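Local coordinates for PhiH1 repressor-like protein (Haloarcula marismortui ATCC 43049, PDB 3B73) that is of experimentally undefined function but, as a winged helix-turn-helix protein resembling the PhiH1 phage repressor, probably binds DNA and regulates transcription, at residues S9-W14 / Y81-E86; R17-I22 / E74-G79; R48-L53 / D57-L62. All coordinates share one frame; numbering follows the deposited sequence.

Interaction 1 of 3, residues S9-W14 / Y81-E86; sequences SWMTIW and YDAGKE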
loop_
_atom_site.group_PDB
_atom_site.type_symbol
_atom_site.label_atom_id
_atom_site.label_comp_id
_atom_site.label_asym_id
_atom_site.label_seq_id
_atom_site.Cartn_x
_atom_site.Cartn_y
_atom_site.Cartn_z
ATOM N N SER B 9 -9.674 -5.953 1.821
ATOM C CA SER B 9 -9.953 -6.111 0.393
ATOM C C SER B 9 -10.572 -4.855 -0.225
ATOM O O SER B 9 -10.571 -4.689 -1.443
ATOM C CB SER B 9 -10.824 -7.367 0.137
ATOM O OG SER B 9 -12.077 -7.306 0.807
ATOM N N TRP B 10 -11.089 -3.969 0.623
ATOM C CA TRP B 10 -11.690 -2.713 0.179
ATOM C C TRP B 10 -10.666 -1.577 0.015
ATOM O O TRP B 10 -11.032 -0.475 -0.368
ATOM C CB TRP B 10 -12.729 -2.260 1.196
ATOM C CG TRP B 10 -12.147 -2.166 2.574
ATOM C CD1 TRP B 10 -12.079 -3.160 3.507
ATOM C CD2 TRP B 10 -11.525 -1.018 3.161
ATOM N NE1 TRP B 10 -11.438 -2.706 4.637
ATOM C CE2 TRP B 10 -11.095 -1.392 4.455
ATOM C CE3 TRP B 10 -11.288 0.303 2.720
ATOM C CZ2 TRP B 10 -10.447 -0.499 5.322
ATOM C CZ3 TRP B 10 -10.636 1.196 3.591
ATOM C CH2 TRP B 10 -10.218 0.784 4.870
HETATM N N MSE B 11 -9.396 -1.835 0.307
HETATM C CA MSE B 11 -8.416 -0.753 0.299
HETATM C C MSE B 11 -7.785 -0.553 -1.064
HETATM O O MSE B 11 -7.751 -1.462 -1.889
HETATM C CB MSE B 11 -7.326 -0.966 1.358
HETATM C CG MSE B 11 -7.827 -0.965 2.778
HETATM SE SE MSE B 11 -6.341 -1.223 4.013
HETATM C CE MSE B 11 -5.573 0.499 3.858
ATOM N N THR B 12 -7.295 0.664 -1.290
ATOM C CA THR B 12 -6.493 0.993 -2.453
ATOM C C THR B 12 -5.120 1.385 -1.951
ATOM O O THR B 12 -4.900 1.578 -0.758
ATOM C CB THR B 12 -7.066 2.211 -3.212
ATOM O OG1 THR B 12 -6.964 3.383 -2.385
ATOM C CG2 THR B 12 -8.534 1.969 -3.572
ATOM N N ILE B 13 -4.189 1.552 -2.858
ATOM C CA ILE B 13 -2.836 1.841 -2.412
ATOM C C ILE B 13 -2.771 3.242 -1.802
ATOM O O ILE B 13 -1.933 3.509 -0.939
ATOM C CB ILE B 13 -1.813 1.628 -3.556
ATOM C CG1 ILE B 13 -0.389 1.640 -2.998
ATOM C CG2 ILE B 13 -2.025 2.655 -4.643
ATOM C CD1 ILE B 13 0.615 1.059 -3.887
ATOM N N TRP B 14 -3.692 4.117 -2.222
ATOM C CA TRP B 14 -3.690 5.510 -1.803
ATOM C C TRP B 14 -4.141 5.634 -0.367
ATOM O O TRP B 14 -3.783 6.581 0.326
ATOM C CB TRP B 14 -4.525 6.379 -2.768
ATOM C CG TRP B 14 -4.034 6.154 -4.175
ATOM C CD1 TRP B 14 -4.686 5.489 -5.178
ATOM C CD2 TRP B 14 -2.731 6.494 -4.697
ATOM N NE1 TRP B 14 -3.874 5.422 -6.299
ATOM C CE2 TRP B 14 -2.678 6.037 -6.029
ATOM C CE3 TRP B 14 -1.625 7.168 -4.175
ATOM C CZ2 TRP B 14 -1.554 6.228 -6.846
ATOM C CZ3 TRP B 14 -0.510 7.343 -4.984
ATOM C CH2 TRP B 14 -0.488 6.876 -6.304
ATOM N N TYR B 81 -3.185 -4.423 13.381
ATOM C CA TYR B 81 -4.628 -4.366 13.203
ATOM C C TYR B 81 -4.975 -4.849 11.794
ATOM O O TYR B 81 -4.453 -4.353 10.802
ATOM C CB TYR B 81 -5.144 -2.951 13.460
ATOM C CG TYR B 81 -6.648 -2.850 13.381
ATOM C CD1 TYR B 81 -7.434 -3.039 14.506
ATOM C CD2 TYR B 81 -7.286 -2.567 12.175
ATOM C CE1 TYR B 81 -8.815 -2.948 14.436
ATOM C CE2 TYR B 81 -8.660 -2.478 12.096
ATOM C CZ TYR B 81 -9.416 -2.679 13.224
ATOM O OH TYR B 81 -10.777 -2.594 13.135
ATOM N N ASP B 82 -5.827 -5.854 11.731
ATOM C CA ASP B 82 -6.228 -6.484 10.486
ATOM C C ASP B 82 -7.379 -5.650 9.922
ATOM O O ASP B 82 -8.506 -5.674 10.442
ATOM C CB ASP B 82 -6.666 -7.939 10.779
ATOM C CG ASP B 82 -7.164 -8.688 9.529
ATOM O OD1 ASP B 82 -7.648 -8.064 8.541
ATOM O OD2 ASP B 82 -7.077 -9.930 9.554
ATOM N N ALA B 83 -7.093 -4.880 8.880
ATOM C CA ALA B 83 -8.100 -3.949 8.361
ATOM C C ALA B 83 -9.186 -4.638 7.524
ATOM O O ALA B 83 -10.184 -4.009 7.172
ATOM C CB ALA B 83 -7.442 -2.840 7.563
ATOM N N GLY B 84 -8.964 -5.912 7.190
ATOM C CA GLY B 84 -9.973 -6.759 6.551
ATOM C C GLY B 84 -10.964 -7.351 7.557
ATOM O O GLY B 84 -12.173 -7.128 7.456
ATOM N N LYS B 85 -10.464 -8.107 8.535
ATOM C CA LYS B 85 -11.341 -8.672 9.573
ATOM C C LYS B 85 -11.827 -7.598 10.537
ATOM O O LYS B 85 -12.867 -7.757 11.163
ATOM C CB LYS B 85 -10.646 -9.804 10.352
ATOM C CG LYS B 85 -10.291 -11.060 9.540
ATOM C CD LYS B 85 -9.751 -12.166 10.474
ATOM C CE LYS B 85 -9.834 -13.580 9.882
ATOM N NZ LYS B 85 -8.882 -13.750 8.766
ATOM N N GLU B 86 -11.070 -6.503 10.641
ATOM C CA GLU B 86 -11.399 -5.387 11.531
ATOM C C GLU B 86 -11.309 -5.788 13.002
ATOM O O GLU B 86 -12.237 -5.637 13.785
ATOM C CB GLU B 86 -12.745 -4.739 11.166
ATOM C CG GLU B 86 -12.850 -4.410 9.657
ATOM C CD GLU B 86 -14.142 -3.683 9.278
ATOM O OE1 GLU B 86 -14.971 -3.411 10.175
ATOM O OE2 GLU B 86 -14.330 -3.391 8.075
#
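The indole of Trp10 turns its edge, not a face, to the 81-86 turn: the carbonyl oxygen of Ala83 lies close to the ring plane, beside the pyrrole nitrogen. One face of the same ring carries Met11 CG, 3.4 Å above the plane and displaced toward the rim, and beyond these segments the indole stacks with the ring of His56. NE1 donates to Ala83 O over 3.1 Å at an N-H...O angle of 159°, although the nitrogen stands above the carbonyl plane instead of on a lone pair. The chi1 of Trp10 (55°), with CG between backbone N and carbonyl carbon, sends the indole toward the turn, and chi2, -89°, turns its NE1 edge to it.

Beside this bond lies an apolar contact. The selenium of Met11, a selenomethionine, rests 4.1 Å from Ala83 CB, its chain bent at the last torsion. The turn itself is an Asx motif, in which Asp82 OD1 accepts from Lys85 N at 2.8 Å, which probably steadies the backbone that presents Ala83 O. A leucine in place of Trp10 would probably leave Ala83 O without its indole donor and His56 without its stacking partner. The contact thus joins the lead-in to helix 13-25 with the segment after helix 71-77; the N-H bond gives the edge a direction, while the His56 stack and packing on Lys52 and Leu53 help hold the ring.

Interaction 2 of 3, residues R17-I22 / E74-G79; sequences RILEII and EAYLNG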
loop_
_atom_site.group_PDB
_atom_site.type_symbol
_atom_site.label_atom_id
_atom_site.label_comp_id
_atom_site.label_asym_id
_atom_site.label_seq_id
_atom_site.Cartn_x
_atom_site.Cartn_y
_atom_site.Cartn_z
ATOM N N ARG B 17 -1.000 5.508 1.641
ATOM C CA ARG B 17 -0.353 6.807 1.486
ATOM C C ARG B 17 -1.040 7.848 2.338
ATOM O O ARG B 17 -0.395 8.565 3.102
ATOM C CB ARG B 17 -0.342 7.264 0.028
ATOM C CG ARG B 17 0.438 6.351 -0.880
ATOM C CD ARG B 17 1.869 6.154 -0.399
ATOM N NE ARG B 17 2.357 4.962 -1.048
ATOM C CZ ARG B 17 2.545 3.803 -0.438
ATOM N NH1 ARG B 17 2.376 3.686 0.867
ATOM N NH2 ARG B 17 2.935 2.765 -1.145
ATOM N N ILE B 18 -2.362 7.922 2.237
ATOM C CA ILE B 18 -3.074 8.892 3.048
ATOM C C ILE B 18 -2.826 8.629 4.525
ATOM O O ILE B 18 -2.548 9.556 5.270
ATOM C CB ILE B 18 -4.562 8.868 2.762
ATOM C CG1 ILE B 18 -4.807 9.353 1.331
ATOM C CG2 ILE B 18 -5.300 9.691 3.806
ATOM C CD1 ILE B 18 -6.128 8.976 0.814
ATOM N N LEU B 19 -2.922 7.373 4.957
ATOM C CA LEU B 19 -2.688 7.092 6.374
ATOM C C LEU B 19 -1.284 7.520 6.809
ATOM O O LEU B 19 -1.110 8.108 7.870
ATOM C CB LEU B 19 -2.928 5.620 6.709
ATOM C CG LEU B 19 -4.393 5.229 6.814
ATOM C CD1 LEU B 19 -4.504 3.729 6.826
ATOM C CD2 LEU B 19 -5.057 5.856 8.065
ATOM N N GLU B 20 -0.292 7.236 5.971
ATOM C CA GLU B 20 1.109 7.553 6.260
ATOM C C GLU B 20 1.318 9.063 6.368
ATOM O O GLU B 20 2.050 9.545 7.230
ATOM C CB GLU B 20 2.033 6.954 5.186
ATOM C CG GLU B 20 2.117 5.425 5.272
ATOM C CD GLU B 20 2.640 4.762 4.001
ATOM O OE1 GLU B 20 2.826 3.530 4.039
ATOM O OE2 GLU B 20 2.866 5.448 2.972
ATOM N N ILE B 21 0.648 9.808 5.504
ATOM C CA ILE B 21 0.798 11.250 5.502
ATOM C C ILE B 21 0.143 11.853 6.730
ATOM O O ILE B 21 0.713 12.717 7.394
ATOM C CB ILE B 21 0.231 11.881 4.219
ATOM C CG1 ILE B 21 1.224 11.682 3.067
ATOM C CG2 ILE B 21 -0.033 13.364 4.433
ATOM C CD1 ILE B 21 0.584 11.804 1.667
ATOM N N ILE B 22 -1.053 11.396 7.051
ATOM C CA ILE B 22 -1.724 11.933 8.218
ATOM C C ILE B 22 -0.972 11.529 9.498
ATOM O O ILE B 22 -0.864 12.313 10.427
ATOM C CB ILE B 22 -3.193 11.498 8.253
ATOM C CG1 ILE B 22 -3.943 12.168 7.093
ATOM C CG2 ILE B 22 -3.828 11.841 9.606
ATOM C CD1 ILE B 22 -5.420 11.829 7.054
ATOM N N GLU B 74 -3.276 3.650 13.476
ATOM C CA GLU B 74 -1.856 3.530 13.842
ATOM C C GLU B 74 -1.435 2.077 13.924
ATOM O O GLU B 74 -0.420 1.686 13.370
ATOM C CB GLU B 74 -1.600 4.157 15.210
ATOM C CG GLU B 74 -1.862 5.628 15.303
ATOM C CD GLU B 74 -0.615 6.410 15.598
ATOM O OE1 GLU B 74 -0.440 6.802 16.774
ATOM O OE2 GLU B 74 0.187 6.616 14.660
ATOM N N ALA B 75 -2.231 1.286 14.638
ATOM C CA ALA B 75 -1.938 -0.121 14.813
ATOM C C ALA B 75 -1.880 -0.788 13.450
ATOM O O ALA B 75 -1.043 -1.679 13.209
ATOM C CB ALA B 75 -3.007 -0.779 15.690
ATOM N N TYR B 76 -2.774 -0.357 12.556
ATOM C CA TYR B 76 -2.804 -0.932 11.198
ATOM C C TYR B 76 -1.474 -0.689 10.461
ATOM O O TYR B 76 -0.881 -1.615 9.905
ATOM C CB TYR B 76 -3.977 -0.374 10.363
ATOM C CG TYR B 76 -3.741 -0.604 8.881
ATOM C CD1 TYR B 76 -3.900 -1.882 8.327
ATOM C CD2 TYR B 76 -3.308 0.442 8.040
ATOM C CE1 TYR B 76 -3.647 -2.125 6.960
ATOM C CE2 TYR B 76 -3.063 0.209 6.665
ATOM C CZ TYR B 76 -3.251 -1.080 6.137
ATOM O OH TYR B 76 -2.993 -1.350 4.806
ATOM N N LEU B 77 -1.018 0.564 10.440
ATOM C CA LEU B 77 0.280 0.870 9.820
ATOM C C LEU B 77 1.418 -0.014 10.384
ATOM O O LEU B 77 2.363 -0.363 9.662
ATOM C CB LEU B 77 0.616 2.359 9.981
ATOM C CG LEU B 77 -0.357 3.330 9.298
ATOM C CD1 LEU B 77 -0.032 4.780 9.610
ATOM C CD2 LEU B 77 -0.371 3.124 7.785
ATOM N N ASN B 78 1.299 -0.400 11.660
ATOM C CA ASN B 78 2.322 -1.203 12.351
ATOM C C ASN B 78 2.094 -2.700 12.328
ATOM O O ASN B 78 2.758 -3.447 13.053
ATOM C CB ASN B 78 2.438 -0.753 13.807
ATOM C CG ASN B 78 2.885 0.678 13.926
ATOM O OD1 ASN B 78 3.810 1.098 13.230
ATOM N ND2 ASN B 78 2.233 1.442 14.798
ATOM N N GLY B 79 1.154 -3.144 11.500
ATOM C CA GLY B 79 0.900 -4.568 11.363
ATOM C C GLY B 79 0.211 -5.220 12.558
ATOM O O GLY B 79 0.342 -6.429 12.773
#
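Leu19 of helix 13-25 points into helix 71-77, where Tyr76 and Leu77 receive it, and the pair illustrates how two helices of a winged helix-turn-helix protein can be joined by a few apolar side chains. No hydrogen bond crosses between the segments; the contact is apolar throughout.

Leu19 divides its contacts between two neighbours. Its CD1 branch approaches the ring of Tyr76 obliquely, 3.7 Å from CD2 and nearly as close to CE2, and the two side chains cross at about a right angle. Nearer the backbone, Leu19 CB meets Leu77 CD2 at 3.7 Å, while the other methyl of that leucine, CD1, lies 3.9 Å from Leu19 O. Leu77 therefore straddles the root of Leu19 as Tyr76 takes its end. Tyr76 CG lies anti to its backbone N (chi1 161°), which carries the ring across to the leucine methyl, and the hydroxyl, at the far end of the ring, hydrogen-bonds with Asp16 and Ser7.

Glu20 stands at the margin, its CG touching Leu77 CD2 at 4.2 Å. Its carboxylate is engaged in ion pairs: OE1 forms a salt bridge with Arg5, whereas OE2 takes Arg17 from one turn earlier in the helix. Arg17 also bridges to Asp16 of the second subunit, so this ion-pair network links the edge of the helix contact to the dimer interface. Helix 71-77 closes in a Schellman motif at Gly79, whose positive phi turns the chain so that Glu80 N reaches back to Ala75 O, while Gly79 N bonds to Tyr76 O at 3.0 Å. Arg17 NH1 reaches Glu20 OE2 on its syn side at 2.8 Å, 30° out of the carboxylate plane.

Interaction 3 of 3, residues R48-L53 / D57-L62; sequences RRLKKL and DLLQPL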
loop_
_atom_site.group_PDB
_atom_site.type_symbol
_atom_site.label_atom_id
_atom_site.label_comp_id
_atom_site.label_asym_id
_atom_site.label_seq_id
_atom_site.Cartn_x
_atom_site.Cartn_y
_atom_site.Cartn_z
ATOM N N ARG B 48 -13.135 10.841 -1.131
ATOM C CA ARG B 48 -13.754 9.517 -1.099
ATOM C C ARG B 48 -12.981 8.540 -0.210
ATOM O O ARG B 48 -13.575 7.864 0.628
ATOM C CB ARG B 48 -13.892 8.958 -2.516
ATOM C CG ARG B 48 -15.250 9.236 -3.126
ATOM C CD ARG B 48 -15.336 8.789 -4.584
ATOM N NE ARG B 48 -15.016 9.874 -5.510
ATOM C CZ ARG B 48 -14.071 9.806 -6.441
ATOM N NH1 ARG B 48 -13.361 8.692 -6.574
ATOM N NH2 ARG B 48 -13.845 10.843 -7.244
ATOM N N ARG B 49 -11.662 8.482 -0.381
ATOM C CA ARG B 49 -10.826 7.616 0.445
ATOM C C ARG B 49 -10.851 8.046 1.905
ATOM O O ARG B 49 -10.904 7.200 2.812
ATOM C CB ARG B 49 -9.385 7.576 -0.070
ATOM C CG ARG B 49 -9.255 7.027 -1.475
ATOM C CD ARG B 49 -10.234 5.907 -1.767
ATOM N NE ARG B 49 -10.089 4.732 -0.902
ATOM C CZ ARG B 49 -10.828 3.636 -1.042
ATOM N NH1 ARG B 49 -11.743 3.592 -1.999
ATOM N NH2 ARG B 49 -10.672 2.588 -0.237
ATOM N N LEU B 50 -10.826 9.354 2.150
ATOM C CA LEU B 50 -10.940 9.833 3.539
ATOM C C LEU B 50 -12.235 9.325 4.192
ATOM O O LEU B 50 -12.230 8.815 5.331
ATOM C CB LEU B 50 -10.859 11.366 3.613
ATOM C CG LEU B 50 -9.473 11.961 3.331
ATOM C CD1 LEU B 50 -9.579 13.466 3.147
ATOM C CD2 LEU B 50 -8.455 11.598 4.446
ATOM N N LYS B 51 -13.345 9.473 3.471
ATOM C CA LYS B 51 -14.645 9.045 3.982
ATOM C C LYS B 51 -14.589 7.548 4.275
ATOM O O LYS B 51 -15.102 7.083 5.302
ATOM C CB LYS B 51 -15.761 9.382 2.982
ATOM C CG LYS B 51 -17.131 9.655 3.608
ATOM C CD LYS B 51 -17.954 8.379 3.738
ATOM C CE LYS B 51 -19.382 8.659 4.204
ATOM N NZ LYS B 51 -20.196 7.401 4.247
ATOM N N LYS B 52 -13.924 6.807 3.388
ATOM C CA LYS B 52 -13.836 5.352 3.520
ATOM C C LYS B 52 -12.993 4.949 4.734
ATOM O O LYS B 52 -13.402 4.118 5.539
ATOM C CB LYS B 52 -13.235 4.747 2.259
ATOM C CG LYS B 52 -13.604 3.288 2.019
ATOM C CD LYS B 52 -14.915 3.200 1.271
ATOM C CE LYS B 52 -15.225 1.789 0.847
ATOM N NZ LYS B 52 -16.671 1.671 0.521
ATOM N N LEU B 53 -11.818 5.553 4.864
ATOM C CA LEU B 53 -10.957 5.296 6.004
ATOM C C LEU B 53 -11.670 5.603 7.320
ATOM O O LEU B 53 -11.490 4.876 8.305
ATOM C CB LEU B 53 -9.641 6.079 5.868
ATOM C CG LEU B 53 -8.785 5.524 4.721
ATOM C CD1 LEU B 53 -7.811 6.553 4.143
ATOM C CD2 LEU B 53 -8.101 4.237 5.143
ATOM N N ASP B 57 -12.884 3.348 10.619
ATOM C CA ASP B 57 -12.302 3.776 11.887
ATOM C C ASP B 57 -10.776 3.776 11.892
ATOM O O ASP B 57 -10.161 3.634 12.933
ATOM C CB ASP B 57 -12.851 2.930 13.044
ATOM C CG ASP B 57 -14.099 3.538 13.673
ATOM O OD1 ASP B 57 -15.068 3.871 12.947
ATOM O OD2 ASP B 57 -14.104 3.687 14.912
ATOM N N LEU B 58 -10.173 3.962 10.726
ATOM C CA LEU B 58 -8.740 4.162 10.626
ATOM C C LEU B 58 -8.424 5.649 10.709
ATOM O O LEU B 58 -7.300 6.047 11.047
ATOM C CB LEU B 58 -8.237 3.576 9.319
ATOM C CG LEU B 58 -8.505 2.074 9.236
ATOM C CD1 LEU B 58 -7.779 1.440 8.041
ATOM C CD2 LEU B 58 -8.106 1.373 10.542
ATOM N N LEU B 59 -9.430 6.460 10.381
ATOM C CA LEU B 59 -9.384 7.898 10.565
ATOM C C LEU B 59 -10.642 8.307 11.319
ATOM O O LEU B 59 -11.568 7.519 11.437
ATOM C CB LEU B 59 -9.356 8.621 9.228
ATOM C CG LEU B 59 -8.085 8.481 8.389
ATOM C CD1 LEU B 59 -8.226 9.272 7.103
ATOM C CD2 LEU B 59 -6.832 8.921 9.163
ATOM N N GLN B 60 -10.657 9.529 11.844
ATOM C CA GLN B 60 -11.892 10.132 12.346
ATOM C C GLN B 60 -12.007 11.581 11.898
ATOM O O GLN B 60 -11.020 12.318 11.893
ATOM C CB GLN B 60 -12.007 10.033 13.867
ATOM C CG GLN B 60 -10.932 10.755 14.651
ATOM C CD GLN B 60 -11.092 10.540 16.143
ATOM O OE1 GLN B 60 -10.236 9.925 16.796
ATOM N NE2 GLN B 60 -12.208 11.029 16.690
ATOM N N PRO B 61 -13.215 11.971 11.475
ATOM C CA PRO B 61 -13.508 13.321 11.000
ATOM C C PRO B 61 -13.660 14.283 12.186
ATOM O O PRO B 61 -14.380 13.994 13.144
ATOM C CB PRO B 61 -14.849 13.136 10.290
ATOM C CG PRO B 61 -15.491 12.041 11.059
ATOM C CD PRO B 61 -14.371 11.077 11.289
ATOM N N LEU B 62 -12.949 15.400 12.120
ATOM C CA LEU B 62 -13.086 16.491 13.074
ATOM C C LEU B 62 -13.744 17.692 12.381
ATOM O O LEU B 62 -14.082 17.630 11.197
ATOM C CB LEU B 62 -11.710 16.880 13.635
ATOM C CG LEU B 62 -10.853 15.767 14.277
ATOM C CD1 LEU B 62 -9.532 16.332 14.830
ATOM C CD2 LEU B 62 -11.592 15.008 15.375
#
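Leu53 O accepts from the backbone N of Leu58 just where helix 43-55 ends in a Schellman motif and the chain turns into strand 59-62. In this winged helix-turn-helix fold helix 43-55 is probably the recognition helix, and strand 59-62, paired antiparallel with 66-69, probably belongs to the wing hairpin. The bond from Leu58 N to Leu53 O is 2.9 Å long with an N-H...O angle of 152°. A second, weak bond reaches the same oxygen from Leu59 N at 3.3 Å. Two amides thus satisfy one late helical carbonyl where the regular helix pattern runs out. Asp57, with positive phi, is the C-prime residue that makes the reversal; its own N is bonded to Ala54 O, and its carbonyl accepts from the hydroxyl of Thr70.

Leucines fill the angle between helix and strand. Leu59 CD1 lies against Leu53 CB at 3.7 Å, and Leu58 CD1 comes 4.0 Å from Leu53 CD2. Elsewhere on the helix, Arg49 NH2 makes a salt bridge with Asp15 and bonds to Trp10 O. Because Leu50 CG stands anti to its carbonyl carbon (chi1 -71°), the side chain reaches toward the strand, and its CD2 meets Leu59 CD1 at 3.5 Å.

Along the chain the contacts are nested: interaction 3 lies within the loop closed by interaction 2, and that within the loop closed by interaction 1. Their centres are only 11 to 13 Å apart. Tyr76 joins interactions 1 and 2, its CD1 lying 3.7 Å from Ala83 CB. Leu19 joins interactions 2 and 3, with its CD2 3.7 Å from Leu59 CD2, and Ile18 CG2 adds a contact of 3.7 Å to Leu50 CD2. Between interactions 1 and 3, Trp10 CE3 packs 3.8 Å from Lys52 CG, and Trp10 CH2 lies 4.1 Å from Leu58 CD1. Interactions 1 and 2 also touch the second subunit, whereas no other chain of the assembly touches interaction 3.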